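Local coordinates for citrate synthase (Pyrobaculum aerophilum, PDB 2IBP), which probably catalyses the condensation of oxaloacetate with acetyl-CoA and water to citrate and CoA, the entry step of the tricarboxylic acid cycle, at residues Trp47-Arg52 and Ser66-Tyr71; Pro109-Glu114 and Ala243-Leu248; Glu173-Arg178 and Phe187-Phe192. All coordinates share one frame; numbering follows the deposited sequence.

Contact 1: residues Trp47-Arg52 and Ser66-Tyr71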
# COMPACT_ATOMS: atom_id res chain seq x y z
N TRP A 47 -14.23 3.31 21.78
CA TRP A 47 -14.83 4.61 21.49
C TRP A 47 -14.52 5.06 20.08
O TRP A 47 -13.41 4.83 19.59
CB TRP A 47 -14.27 5.72 22.39
CG TRP A 47 -14.53 5.62 23.86
CD1 TRP A 47 -15.52 6.26 24.57
CD2 TRP A 47 -13.72 4.95 24.82
NE1 TRP A 47 -15.41 5.96 25.90
CE2 TRP A 47 -14.29 5.19 26.09
CE3 TRP A 47 -12.58 4.14 24.74
CZ2 TRP A 47 -13.74 4.67 27.27
CZ3 TRP A 47 -12.03 3.65 25.91
CH2 TRP A 47 -12.62 3.90 27.16
N TYR A 48 -15.48 5.73 19.44
CA TYR A 48 -15.24 6.43 18.19
C TYR A 48 -15.44 7.91 18.49
O TYR A 48 -16.54 8.33 18.87
CB TYR A 48 -16.24 6.08 17.10
CG TYR A 48 -16.23 4.66 16.61
CD1 TYR A 48 -15.09 3.89 16.66
CD2 TYR A 48 -17.30 4.19 15.90
CE1 TYR A 48 -15.08 2.60 16.13
CE2 TYR A 48 -17.28 2.94 15.32
CZ TYR A 48 -16.16 2.15 15.44
OH TYR A 48 -16.12 0.89 14.89
N ARG A 49 -14.40 8.71 18.32
CA ARG A 49 -14.51 10.15 18.52
C ARG A 49 -15.15 10.50 19.88
O ARG A 49 -15.94 11.45 19.98
CB ARG A 49 -15.31 10.78 17.38
CG ARG A 49 -14.72 10.60 15.99
CD ARG A 49 -13.43 11.34 15.81
NE ARG A 49 -13.08 11.47 14.40
CZ ARG A 49 -12.03 12.15 13.95
NH1 ARG A 49 -11.19 12.71 14.81
NH2 ARG A 49 -11.82 12.27 12.66
N GLY A 50 -14.80 9.73 20.90
CA GLY A 50 -15.31 9.97 22.26
C GLY A 50 -16.59 9.25 22.65
O GLY A 50 -16.97 9.28 23.81
N TYR A 51 -17.29 8.67 21.67
CA TYR A 51 -18.54 7.94 21.94
C TYR A 51 -18.36 6.44 22.04
O TYR A 51 -17.73 5.83 21.19
CB TYR A 51 -19.56 8.23 20.83
CG TYR A 51 -19.97 9.66 20.75
CD1 TYR A 51 -21.05 10.12 21.49
CD2 TYR A 51 -19.27 10.57 19.98
CE1 TYR A 51 -21.44 11.44 21.43
CE2 TYR A 51 -19.65 11.90 19.92
CZ TYR A 51 -20.72 12.32 20.66
OH TYR A 51 -21.13 13.64 20.62
N ARG A 52 -18.93 5.83 23.08
CA ARG A 52 -18.83 4.38 23.24
C ARG A 52 -19.55 3.66 22.12
O ARG A 52 -20.63 4.07 21.69
CB ARG A 52 -19.40 3.94 24.59
CG ARG A 52 -18.55 4.38 25.77
CD ARG A 52 -18.99 3.73 27.07
NE ARG A 52 -18.85 2.28 27.02
CZ ARG A 52 -19.11 1.47 28.05
NH1 ARG A 52 -18.98 0.16 27.91
NH2 ARG A 52 -19.51 1.97 29.21
N SER A 66 -20.38 7.14 10.21
CA SER A 66 -19.35 7.48 9.24
C SER A 66 -19.11 8.99 9.25
O SER A 66 -17.96 9.46 9.18
CB SER A 66 -19.66 6.93 7.84
OG SER A 66 -20.82 7.49 7.25
N TYR A 67 -20.19 9.76 9.37
CA TYR A 67 -20.06 11.21 9.47
C TYR A 67 -19.20 11.54 10.69
O TYR A 67 -18.28 12.34 10.61
CB TYR A 67 -21.43 11.88 9.63
CG TYR A 67 -21.37 13.40 9.63
CD1 TYR A 67 -21.70 14.12 8.49
CD2 TYR A 67 -20.91 14.09 10.74
CE1 TYR A 67 -21.59 15.50 8.45
CE2 TYR A 67 -20.81 15.49 10.72
CZ TYR A 67 -21.15 16.17 9.58
OH TYR A 67 -21.07 17.56 9.56
N LEU A 68 -19.56 10.95 11.83
CA LEU A 68 -18.84 11.13 13.07
C LEU A 68 -17.35 10.81 12.92
O LEU A 68 -16.49 11.60 13.32
CB LEU A 68 -19.46 10.25 14.13
CG LEU A 68 -18.73 10.18 15.47
CD1 LEU A 68 -18.67 11.56 16.16
CD2 LEU A 68 -19.40 9.17 16.39
N ILE A 69 -17.04 9.66 12.34
CA ILE A 69 -15.65 9.27 12.20
C ILE A 69 -14.91 10.23 11.29
O ILE A 69 -13.82 10.67 11.60
CB ILE A 69 -15.55 7.82 11.71
CG1 ILE A 69 -15.99 6.88 12.83
CG2 ILE A 69 -14.10 7.49 11.33
CD1 ILE A 69 -16.12 5.41 12.40
N LEU A 70 -15.52 10.60 10.17
CA LEU A 70 -14.88 11.49 9.23
C LEU A 70 -14.72 12.93 9.73
O LEU A 70 -13.61 13.50 9.69
CB LEU A 70 -15.65 11.47 7.92
CG LEU A 70 -15.05 12.31 6.79
CD1 LEU A 70 -13.60 11.92 6.50
CD2 LEU A 70 -15.93 12.16 5.55
N TYR A 71 -15.80 13.50 10.26
CA TYR A 71 -15.80 14.90 10.68
C TYR A 71 -15.47 15.18 12.14
O TYR A 71 -15.20 16.33 12.52
CB TYR A 71 -17.10 15.56 10.26
CG TYR A 71 -17.25 15.64 8.76
CD1 TYR A 71 -16.48 16.52 8.03
CD2 TYR A 71 -18.10 14.79 8.07
CE1 TYR A 71 -16.57 16.58 6.67
CE2 TYR A 71 -18.21 14.85 6.70
CZ TYR A 71 -17.41 15.73 5.99
OH TYR A 71 -17.47 15.84 4.63
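A type I' turn from Y48 to Y51, the tight link of a beta hairpin, meets the last turns of helix 62-71 through R49 at its corner and the tyrosines at its two ends. The hairpin closes on itself with Y48 N to Y51 O and Y51 N to Y48 O, each 2.9 Å. R49 bends at chi2 (-67°) and presents the side of its guanidinium to the helix: NE and NH2 both donate hydrogen bonds to I69 O, at 3.0 Å and 2.8 Å. This single oxygen sits within 5° of the guanidinium plane; the NH2 bond runs nearly along the C=O axis, while NE approaches tilted out of the carbonyl plane. Nearer the backbone, R49 CB packs on L68 CD1 at 3.7 Å. An alanine in place of R49 would remove both donors, probably leaving I69 O without its side-chain partner and the turn without its polar tie to the helix. Beside the arginine, I69 CD1 stands over one face of the Y48 ring, 4.1 Å from its centroid and 20° off the normal. Y48 OH is occupied by the carbonyl of I209. L68 CD2 reaches Y51 CD2 at 3.9 Å, and L56 of helix 53-59 also touches both residues. The arrangement is a beta hairpin docked on a helix, its corner arginine binding a carbonyl in the helix's final turn.

Contact 2: residues Pro109-Glu114 and Ala243-Leu248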
# COMPACT_ATOMS: atom_id res chain seq x y z
N PRO A 109 -12.51 -11.21 -5.25
CA PRO A 109 -13.01 -9.85 -5.11
C PRO A 109 -12.03 -8.83 -4.59
O PRO A 109 -12.15 -7.66 -4.93
CB PRO A 109 -14.20 -9.99 -4.16
CG PRO A 109 -14.19 -11.37 -3.66
CD PRO A 109 -13.35 -12.19 -4.57
N MET A 110 -11.09 -9.22 -3.73
CA MET A 110 -10.15 -8.23 -3.19
C MET A 110 -9.25 -7.63 -4.27
O MET A 110 -8.91 -6.45 -4.19
CB MET A 110 -9.35 -8.77 -2.01
CG MET A 110 -10.22 -9.01 -0.79
SD MET A 110 -10.86 -7.49 -0.06
CE MET A 110 -9.43 -6.92 0.86
N PHE A 111 -8.93 -8.39 -5.30
CA PHE A 111 -8.16 -7.83 -6.42
C PHE A 111 -9.02 -6.81 -7.15
O PHE A 111 -8.55 -5.76 -7.58
CB PHE A 111 -7.73 -8.92 -7.39
CG PHE A 111 -6.57 -9.75 -6.90
CD1 PHE A 111 -5.30 -9.19 -6.81
CD2 PHE A 111 -6.73 -11.09 -6.64
CE1 PHE A 111 -4.22 -9.95 -6.43
CE2 PHE A 111 -5.66 -11.85 -6.23
CZ PHE A 111 -4.40 -11.28 -6.13
N ALA A 112 -10.30 -7.15 -7.34
CA ALA A 112 -11.24 -6.26 -8.00
C ALA A 112 -11.38 -4.98 -7.21
O ALA A 112 -11.47 -3.90 -7.80
CB ALA A 112 -12.61 -6.94 -8.17
N LEU A 113 -11.46 -5.09 -5.88
CA LEU A 113 -11.56 -3.89 -5.04
C LEU A 113 -10.34 -3.01 -5.24
O LEU A 113 -10.48 -1.80 -5.41
CB LEU A 113 -11.70 -4.21 -3.56
CG LEU A 113 -13.13 -4.27 -3.04
CD1 LEU A 113 -13.93 -5.39 -3.72
CD2 LEU A 113 -13.10 -4.45 -1.53
N GLU A 114 -9.15 -3.60 -5.15
CA GLU A 114 -7.92 -2.83 -5.31
C GLU A 114 -7.92 -2.09 -6.63
O GLU A 114 -7.69 -0.88 -6.67
CB GLU A 114 -6.68 -3.73 -5.30
CG GLU A 114 -6.32 -4.36 -4.00
CD GLU A 114 -5.05 -5.18 -4.11
OE1 GLU A 114 -4.04 -4.67 -4.65
OE2 GLU A 114 -5.07 -6.36 -3.70
N ALA A 243 -3.35 -4.54 1.81
CA ALA A 243 -2.89 -5.10 3.08
C ALA A 243 -3.97 -5.97 3.70
O ALA A 243 -3.71 -7.04 4.25
CB ALA A 243 -2.48 -3.98 4.04
N LEU A 244 -5.20 -5.46 3.66
CA LEU A 244 -6.33 -6.15 4.27
C LEU A 244 -6.53 -7.56 3.72
O LEU A 244 -7.02 -8.44 4.40
CB LEU A 244 -7.59 -5.32 4.04
CG LEU A 244 -8.87 -5.94 4.58
CD1 LEU A 244 -8.75 -6.09 6.07
CD2 LEU A 244 -10.06 -5.06 4.24
N LYS A 245 -6.16 -7.75 2.46
CA LYS A 245 -6.32 -9.00 1.75
C LYS A 245 -5.50 -10.15 2.35
O LYS A 245 -5.82 -11.32 2.14
CB LYS A 245 -5.84 -8.75 0.32
CG LYS A 245 -6.06 -9.81 -0.68
CD LYS A 245 -5.61 -9.27 -2.02
CE LYS A 245 -5.58 -10.35 -3.04
NZ LYS A 245 -4.63 -11.40 -2.60
N GLY A 246 -4.43 -9.81 3.08
CA GLY A 246 -3.50 -10.81 3.62
C GLY A 246 -4.14 -11.63 4.70
O GLY A 246 -4.92 -11.11 5.50
N PRO A 247 -3.80 -12.93 4.77
CA PRO A 247 -4.45 -13.81 5.75
C PRO A 247 -4.18 -13.47 7.22
O PRO A 247 -4.91 -13.95 8.10
CB PRO A 247 -3.90 -15.20 5.40
CG PRO A 247 -2.65 -14.93 4.64
CD PRO A 247 -2.89 -13.67 3.88
N LEU A 248 -3.15 -12.68 7.49
CA LEU A 248 -2.86 -12.27 8.85
C LEU A 248 -3.71 -11.06 9.27
O LEU A 248 -3.65 -10.63 10.43
CB LEU A 248 -1.38 -11.95 9.04
CG LEU A 248 -0.42 -13.09 8.74
CD1 LEU A 248 1.01 -12.64 9.14
CD2 LEU A 248 -0.84 -14.33 9.51
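The backbones of the start of helix 109-123 and of the end region of helix 233-244 come closest at M110 and K245, whose CA atoms are 6.3 Å apart. K245 does most of the work. Its CG is anti to the backbone N (chi1 -172°) and the chain stays extended to CE, which carries it across M110 and past E114 before a bend at chi4 turns the ammonium. K245 CG rests on M110 CB at 3.7 Å, and K245 CD passes E114 OE2 at 3.4 Å, the two side chains crossing at about a right angle. K245 CE then sits over the centre of the F111 ring, 3.5 Å from the centroid and 14° off the normal, a CH-pi contact. The ammonium is less central: NZ is 4.1 Å from the same centroid and 34° off the normal, an off-centre cation-pi pair. Its charge is met by a salt bridge to D232 of the second subunit, and E114 OE2 is hydrogen-bonded to S235 of that subunit; E114 OE2 and K245 NZ themselves are 5.2 Å apart, not in contact. M110, bent at chi2 and chi3, brings its CE to the 243-248 backbone, 3.9 Å from L244 CG. The arrangement is helix-end packing at the dimer interface, where F111 also touches A118 of the second subunit. Around it, T364 at the start of helix 363-382 touches M110 and L244, I241 of helix 233-244 packs against M110, L113 and E114, and helix 141-169 borders P109, A112 and L113.

Contact 3: residues Glu173-Arg178 and Phe187-Phe192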
# COMPACT_ATOMS: atom_id res chain seq x y z
N GLU A 173 -26.46 -9.42 -14.22
CA GLU A 173 -26.36 -8.00 -14.56
C GLU A 173 -26.25 -7.24 -13.26
O GLU A 173 -26.78 -7.68 -12.23
CB GLU A 173 -27.59 -7.53 -15.34
CG GLU A 173 -27.75 -8.19 -16.70
CD GLU A 173 -26.59 -7.87 -17.63
OE1 GLU A 173 -26.08 -6.73 -17.57
OE2 GLU A 173 -26.19 -8.75 -18.42
N VAL A 174 -25.56 -6.11 -13.28
CA VAL A 174 -25.42 -5.35 -12.06
C VAL A 174 -26.78 -4.80 -11.67
O VAL A 174 -27.70 -4.68 -12.51
CB VAL A 174 -24.41 -4.17 -12.14
CG1 VAL A 174 -23.00 -4.69 -12.49
CG2 VAL A 174 -24.87 -3.12 -13.12
N VAL A 175 -26.92 -4.57 -10.38
CA VAL A 175 -28.08 -3.90 -9.81
C VAL A 175 -27.55 -2.57 -9.32
O VAL A 175 -26.79 -2.47 -8.35
CB VAL A 175 -28.75 -4.70 -8.71
CG1 VAL A 175 -29.88 -3.90 -8.07
CG2 VAL A 175 -29.30 -6.03 -9.27
N ARG A 176 -27.97 -1.52 -10.00
CA ARG A 176 -27.47 -0.20 -9.66
C ARG A 176 -28.07 0.33 -8.37
O ARG A 176 -29.12 -0.15 -7.92
CB ARG A 176 -27.61 0.75 -10.84
CG ARG A 176 -26.79 0.29 -12.03
CD ARG A 176 -26.78 1.25 -13.19
NE ARG A 176 -26.02 0.69 -14.31
CZ ARG A 176 -24.70 0.78 -14.45
NH1 ARG A 176 -23.97 1.43 -13.56
NH2 ARG A 176 -24.11 0.22 -15.50
N PRO A 177 -27.37 1.28 -7.73
CA PRO A 177 -27.83 1.77 -6.44
C PRO A 177 -29.19 2.42 -6.46
O PRO A 177 -29.51 3.19 -7.37
CB PRO A 177 -26.78 2.81 -6.05
CG PRO A 177 -25.61 2.56 -6.93
CD PRO A 177 -26.12 1.93 -8.17
N ARG A 178 -30.00 2.06 -5.46
CA ARG A 178 -31.31 2.69 -5.27
C ARG A 178 -31.20 3.86 -4.31
O ARG A 178 -30.85 3.75 -3.13
CB ARG A 178 -32.34 1.68 -4.78
CG ARG A 178 -33.16 1.07 -5.89
CD ARG A 178 -34.13 0.07 -5.36
NE ARG A 178 -35.09 0.66 -4.44
CZ ARG A 178 -36.01 -0.05 -3.79
NH1 ARG A 178 -36.06 -1.37 -3.93
NH2 ARG A 178 -36.85 0.56 -2.97
N PHE A 187 -26.84 -1.91 -0.12
CA PHE A 187 -25.83 -2.92 -0.42
C PHE A 187 -26.49 -4.28 -0.65
O PHE A 187 -26.22 -4.96 -1.63
CB PHE A 187 -24.81 -3.02 0.69
CG PHE A 187 -23.89 -4.20 0.55
CD1 PHE A 187 -23.02 -4.28 -0.52
CD2 PHE A 187 -23.95 -5.25 1.45
CE1 PHE A 187 -22.20 -5.38 -0.68
CE2 PHE A 187 -23.11 -6.35 1.31
CZ PHE A 187 -22.25 -6.41 0.24
N LEU A 188 -27.39 -4.66 0.25
CA LEU A 188 -28.06 -5.95 0.10
C LEU A 188 -28.92 -5.99 -1.16
O LEU A 188 -29.02 -7.01 -1.83
CB LEU A 188 -28.88 -6.30 1.33
CG LEU A 188 -28.07 -6.59 2.59
CD1 LEU A 188 -29.00 -6.87 3.77
CD2 LEU A 188 -27.08 -7.74 2.37
N TYR A 189 -29.57 -4.87 -1.46
CA TYR A 189 -30.34 -4.76 -2.70
C TYR A 189 -29.43 -4.94 -3.93
O TYR A 189 -29.76 -5.68 -4.86
CB TYR A 189 -31.05 -3.40 -2.73
CG TYR A 189 -31.60 -3.05 -4.08
CD1 TYR A 189 -32.70 -3.69 -4.60
CD2 TYR A 189 -30.98 -2.08 -4.85
CE1 TYR A 189 -33.16 -3.39 -5.86
CE2 TYR A 189 -31.43 -1.76 -6.10
CZ TYR A 189 -32.52 -2.42 -6.61
OH TYR A 189 -32.96 -2.10 -7.86
N MET A 190 -28.26 -4.31 -3.92
CA MET A 190 -27.34 -4.43 -5.04
C MET A 190 -26.74 -5.83 -5.15
O MET A 190 -26.44 -6.29 -6.25
CB MET A 190 -26.23 -3.39 -4.93
CG MET A 190 -26.70 -1.96 -5.08
SD MET A 190 -25.30 -0.84 -5.26
CE MET A 190 -24.49 -1.16 -3.70
N MET A 191 -26.59 -6.51 -4.02
CA MET A 191 -26.06 -7.87 -4.03
C MET A 191 -27.07 -8.83 -4.61
O MET A 191 -26.75 -9.61 -5.50
CB MET A 191 -25.72 -8.34 -2.63
CG MET A 191 -24.49 -7.71 -2.02
SD MET A 191 -22.98 -8.39 -2.74
CE MET A 191 -22.98 -10.04 -2.03
N PHE A 192 -28.31 -8.75 -4.12
CA PHE A 192 -29.29 -9.77 -4.45
C PHE A 192 -30.48 -9.37 -5.31
O PHE A 192 -31.24 -10.24 -5.74
CB PHE A 192 -29.75 -10.43 -3.17
CG PHE A 192 -28.62 -10.96 -2.33
CD1 PHE A 192 -27.74 -11.91 -2.83
CD2 PHE A 192 -28.42 -10.50 -1.05
CE1 PHE A 192 -26.70 -12.38 -2.06
CE2 PHE A 192 -27.40 -11.00 -0.26
CZ PHE A 192 -26.53 -11.94 -0.77
O HOH W 1 -25.15 -4.74 -8.17
O HOH W 2 -31.41 -0.30 -9.21
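The Y189 ring is sandwiched between R178 and V175, its two faces taken by aliphatic groups of one loop. This is a loop-on-helix packing in an all-helical region: residues 173-178 lie in the loop between helices 141-169 and 183-192 and run past the latter, with CA atoms of V175 and M190 4.9 Å apart. On one face R178 CD lies 3.5 Å from the ring centroid, 23° off the normal. V175 CG1 comes over the opposite face, 3.7 Å from the centroid and 30° off the normal. With CG anti to the backbone N (chi1 166°), the Y189 ring extends from the helix toward the loop. The R178 guanidinium stands steeply to the ring, and with CZ 5.0 Å from the centroid any cation-pi attraction is weak at most; its charge goes to D180 in a salt bridge.

Beside the tyrosine, M190 packs against the loop backbone: its CG comes within 3.3 Å of V175 O, and its SD within 3.8 Å of P177 CG. A163 of helix 141-169 touches the same methionine, and Y164 of that helix touches P177, so the loop bridges both helices. Two waters complete the join. One accepts from V175 N and donates to M190 O, linking the closest backbones. The other lies at the edge of the Y189 ring, in its plane, 2.7 Å from Y189 OH, and donates to R176 O at 2.6 Å.

From the N terminus, contact 1 comes first: it closes a short loop that is mostly helical and brings the 45-52 hairpin onto helix 62-71. Contact 2 opens only after this, at residues 109-114, and is completed 129 residues later at 243-248, joining the start of helix 109-123 to the end region of helix 233-244. Contact 3, a local turn-back of 173-178 onto 187-192, falls wholly within that long excursion, so these two nest while contact 1 stands in series with both. Their centres lie 22 to 28 Å apart and no two of the contacts touch. Contacts 1 and 2 also reach the second subunit; contact 3 does not. Helix 363-382 borders all three, packing on I69, M110 and F187 respectively.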